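Viral CASP8 and FADD-like apoptosis regulator (Molluscum contagiosum virus subtype 1, PDB 2BBR) blocks death-receptor-induced apoptosis by interfering with caspase-8 recruitment and activation at the death-inducing signaling complex, and suppresses host NF-kappa-B activation. Local coordinates at residues L117-C120 against S125-T128; V146-V149 against S155-A158. All coordinates share one frame; numbering follows the deposited sequence.

Contact 1 of 2, residues L117-C120 against S125-T128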
loop_
_atom_site.group_PDB
_atom_site.type_symbol
_atom_site.label_atom_id
_atom_site.label_comp_id
_atom_site.label_asym_id
_atom_site.label_seq_id
_atom_site.Cartn_x
_atom_site.Cartn_y
_atom_site.Cartn_z
ATOM N N LEU A 117 5.753 19.188 -3.092
ATOM C CA LEU A 117 5.928 20.448 -3.803
ATOM C C LEU A 117 5.982 20.205 -5.313
ATOM O O LEU A 117 5.410 20.974 -6.086
ATOM C CB LEU A 117 7.201 21.155 -3.324
ATOM C CG LEU A 117 7.207 21.564 -1.846
ATOM C CD1 LEU A 117 8.499 22.297 -1.517
ATOM C CD2 LEU A 117 6.006 22.453 -1.551
ATOM N N PHE A 118 6.663 19.139 -5.734
ATOM C CA PHE A 118 6.743 18.818 -7.160
ATOM C C PHE A 118 5.337 18.569 -7.690
ATOM O O PHE A 118 4.978 19.023 -8.778
ATOM C CB PHE A 118 7.568 17.549 -7.422
ATOM C CG PHE A 118 9.026 17.665 -7.073
ATOM C CD1 PHE A 118 9.659 18.901 -6.991
ATOM C CD2 PHE A 118 9.779 16.514 -6.857
ATOM C CE1 PHE A 118 11.021 18.984 -6.699
ATOM C CE2 PHE A 118 11.137 16.587 -6.565
ATOM C CZ PHE A 118 11.760 17.825 -6.485
ATOM N N ALA A 119 4.543 17.832 -6.918
ATOM C CA ALA A 119 3.178 17.513 -7.316
ATOM C C ALA A 119 2.323 18.763 -7.482
ATOM O O ALA A 119 1.596 18.902 -8.466
ATOM C CB ALA A 119 2.540 16.578 -6.293
ATOM N N CYS A 120 2.407 19.669 -6.512
ATOM C CA CYS A 120 1.624 20.896 -6.565
ATOM C C CYS A 120 2.071 21.828 -7.692
ATOM O O CYS A 120 1.284 22.638 -8.177
ATOM C CB CYS A 120 1.669 21.609 -5.209
ATOM S SG CYS A 120 0.787 20.700 -3.902
ATOM N N SER A 125 -3.866 22.338 -8.343
ATOM C CA SER A 125 -5.133 21.936 -7.734
ATOM C C SER A 125 -4.912 20.987 -6.555
ATOM O O SER A 125 -5.760 20.871 -5.670
ATOM C CB SER A 125 -6.027 21.249 -8.770
ATOM O OG SER A 125 -6.267 22.089 -9.885
ATOM N N LEU A 126 -3.763 20.319 -6.548
ATOM C CA LEU A 126 -3.428 19.366 -5.495
ATOM C C LEU A 126 -3.110 20.012 -4.152
ATOM O O LEU A 126 -3.087 19.338 -3.125
ATOM C CB LEU A 126 -2.242 18.507 -5.936
ATOM C CG LEU A 126 -2.515 17.572 -7.114
ATOM C CD1 LEU A 126 -1.231 16.886 -7.534
ATOM C CD2 LEU A 126 -3.571 16.552 -6.720
ATOM N N SER A 127 -2.870 21.317 -4.156
ATOM C CA SER A 127 -2.541 22.019 -2.923
ATOM C C SER A 127 -3.605 21.844 -1.843
ATOM O O SER A 127 -3.286 21.780 -0.655
ATOM C CB SER A 127 -2.327 23.508 -3.203
ATOM O OG SER A 127 -3.510 24.108 -3.694
ATOM N N THR A 128 -4.867 21.761 -2.251
ATOM C CA THR A 128 -5.961 21.605 -1.295
ATOM C C THR A 128 -6.099 20.179 -0.771
ATOM O O THR A 128 -6.846 19.928 0.175
ATOM C CB THR A 128 -7.311 22.024 -1.912
ATOM O OG1 THR A 128 -7.596 21.201 -3.051
ATOM C CG2 THR A 128 -7.271 23.483 -2.338
#

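Contact 2 of 2, residues V146-V149 against S155-A158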
loop_
_atom_site.group_PDB
_atom_site.type_symbol
_atom_site.label_atom_id
_atom_site.label_comp_id
_atom_site.label_asym_id
_atom_site.label_seq_id
_atom_site.Cartn_x
_atom_site.Cartn_y
_atom_site.Cartn_z
ATOM N N VAL A 146 -6.755 12.772 -9.245
ATOM C CA VAL A 146 -6.835 13.721 -10.353
ATOM C C VAL A 146 -6.368 13.060 -11.651
ATOM O O VAL A 146 -6.243 13.718 -12.685
ATOM C CB VAL A 146 -6.003 15.004 -10.096
ATOM C CG1 VAL A 146 -6.535 15.729 -8.870
ATOM C CG2 VAL A 146 -4.536 14.663 -9.931
ATOM N N GLY A 147 -6.110 11.756 -11.591
ATOM C CA GLY A 147 -5.702 11.019 -12.775
ATOM C C GLY A 147 -4.245 11.063 -13.190
ATOM O O GLY A 147 -3.922 10.665 -14.311
ATOM N N LEU A 148 -3.359 11.531 -12.317
ATOM C CA LEU A 148 -1.942 11.590 -12.668
ATOM C C LEU A 148 -1.240 10.237 -12.567
ATOM O O LEU A 148 -0.247 9.998 -13.262
ATOM C CB LEU A 148 -1.219 12.635 -11.817
ATOM C CG LEU A 148 -1.435 14.069 -12.318
ATOM C CD1 LEU A 148 -0.912 15.067 -11.304
ATOM C CD2 LEU A 148 -0.737 14.255 -13.660
ATOM N N VAL A 149 -1.740 9.366 -11.695
ATOM C CA VAL A 149 -1.191 8.023 -11.550
ATOM C C VAL A 149 -2.341 7.045 -11.350
ATOM O O VAL A 149 -3.450 7.435 -10.980
ATOM C CB VAL A 149 -0.222 7.882 -10.343
ATOM C CG1 VAL A 149 0.922 8.867 -10.465
ATOM C CG2 VAL A 149 -0.967 8.077 -9.045
ATOM N N SER A 155 4.459 6.570 -14.047
ATOM C CA SER A 155 5.581 7.336 -14.578
ATOM C C SER A 155 5.691 8.751 -14.017
ATOM O O SER A 155 6.795 9.269 -13.878
ATOM C CB SER A 155 5.532 7.386 -16.113
ATOM O OG SER A 155 4.386 8.068 -16.578
ATOM N N VAL A 156 4.565 9.383 -13.696
ATOM C CA VAL A 156 4.625 10.729 -13.137
ATOM C C VAL A 156 5.370 10.679 -11.805
ATOM O O VAL A 156 6.219 11.531 -11.523
ATOM C CB VAL A 156 3.212 11.323 -12.926
ATOM C CG1 VAL A 156 3.302 12.607 -12.111
ATOM C CG2 VAL A 156 2.569 11.607 -14.280
ATOM N N LEU A 157 5.053 9.681 -10.987
ATOM C CA LEU A 157 5.720 9.523 -9.704
ATOM C C LEU A 157 7.180 9.131 -9.900
ATOM O O LEU A 157 8.054 9.581 -9.161
ATOM C CB LEU A 157 5.013 8.465 -8.857
ATOM C CG LEU A 157 4.036 8.994 -7.808
ATOM C CD1 LEU A 157 3.293 7.838 -7.163
ATOM C CD2 LEU A 157 4.804 9.798 -6.762
ATOM N N ALA A 158 7.446 8.280 -10.888
ATOM C CA ALA A 158 8.822 7.883 -11.173
ATOM C C ALA A 158 9.622 9.129 -11.551
ATOM O O ALA A 158 10.766 9.300 -11.121
ATOM C CB ALA A 158 8.856 6.872 -12.311
HETATM O O HOH W 1 1.853 8.356 -14.024
#

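Contact 1 of 2, residues L117-C120 against S125-T128
Cys120 and Leu126 bring the two backbones to their nearest approach, CA to CA 5.4 Å, where the last turn of helix 109-122 meets the 3-10 turn just after it. No hydrogen bond joins the two segments, so the contact rests on van der Waals packing, largely of side chains against backbone. The thiol of Cys120 is one centre of the packing. With SG anti to its carbonyl carbon (chi1 -68°), the sulfur lies against the backbone of the turn, 3.7 Å from Ser127 CA, and the CB of Leu126 flanks it at 4.3 Å from SG. Cysteine suits this place because its one large, polarisable, weakly polar atom can settle against a peptide chain without needing a strong hydrogen-bonding partner. Leu126 is the other. Its CA-CB bond points at the helix, and the CD1 branch reaches the Ala119 backbone, where it lies 3.6 Å from Ala119 O; the same methyl touches the helix side chain, Ala119 CB to Leu126 CD1 being 4.0 Å. A small alanine lets the leucine methyl come this near the helix surface, while the branched leucine is long enough to bridge the gap from the turn. On the solvent-exposed side, Ser127 packs its CB against the sulfur and turns its OG back to the carbonyl of Pro124, a polar link suited to a tight turn. The contact thus folds the chain back on the end of its own helix within the second death effector domain. Beyond the two segments, helix 136-145 receives Ala119 on Leu139 and Leu143 and Leu126 on Leu143, while Met160 of helix 155-163 also touches Ala119.

Contact 2 of 2, residues V146-V149 against S155-A158
Val156 projects from the first turn of helix 155-163 toward the loop 146-149 and rests against the carbonyl of Leu148, with Val156 CG2 3.4 Å from Leu148 O. This methyl is the main bump: the same methyl also meets the leucine side chain, Leu148 CD2 to Val156 CG2 being 4.3 Å. Beside it, Val149 answers with a bump of its own. Its CG1, set anti to the carbonyl carbon (chi1 -58°), enters the shallow hollow between two successive helix side chains, 4.2 Å from Val156 CB and 4.1 Å from Leu157 CG. Val149 crosses both of these side chains at about a right angle, and its one methyl touches both. Beta-branched valines suit such a place, being short and wide with little freedom to swing away. One water bridges the backbones next to this packing: it donates to Leu148 O at 2.8 Å and accepts from Val156 N at 2.9 Å, thereby satisfying an amide of the helix's first turn, where no preceding helical carbonyl is available. Gly147, with positive phi, is the C-prime residue of the Schellman motif ending helix 136-145; a side chain there would press on the carbonyl oxygen of Val146, which is why glycine suits the place, and the chain then leads into the loop. Within the second death effector domain, Leu148, Val149 and Leu157 all lie on Leu143 of helix 136-145; helix 95-104 adds Tyr96 against Val149 and Met100 against Leu157, and helix 167-187 places Leu173 on Leu157.

Following the chain from the N terminus, contact 1 comes first, closing the short bend that ends helix 109-122; helix 136-145 then runs before contact 2 closes the loop leading into helix 155-163. The two lie in series, neither nested nor crossed, with centres about 12 Å apart. They nevertheless touch: Leu126 CD2 packs 3.8 Å from Val146 CG1, and Leu126 CD1 lies 4.2 Å from Leu148 CD1, so one leucine spans both. Leu143 of helix 136-145 is a shared neighbour, meeting side chains from each. Together the contacts tie three consecutive helices and their connecting loops into the helical bundle of the second death effector domain.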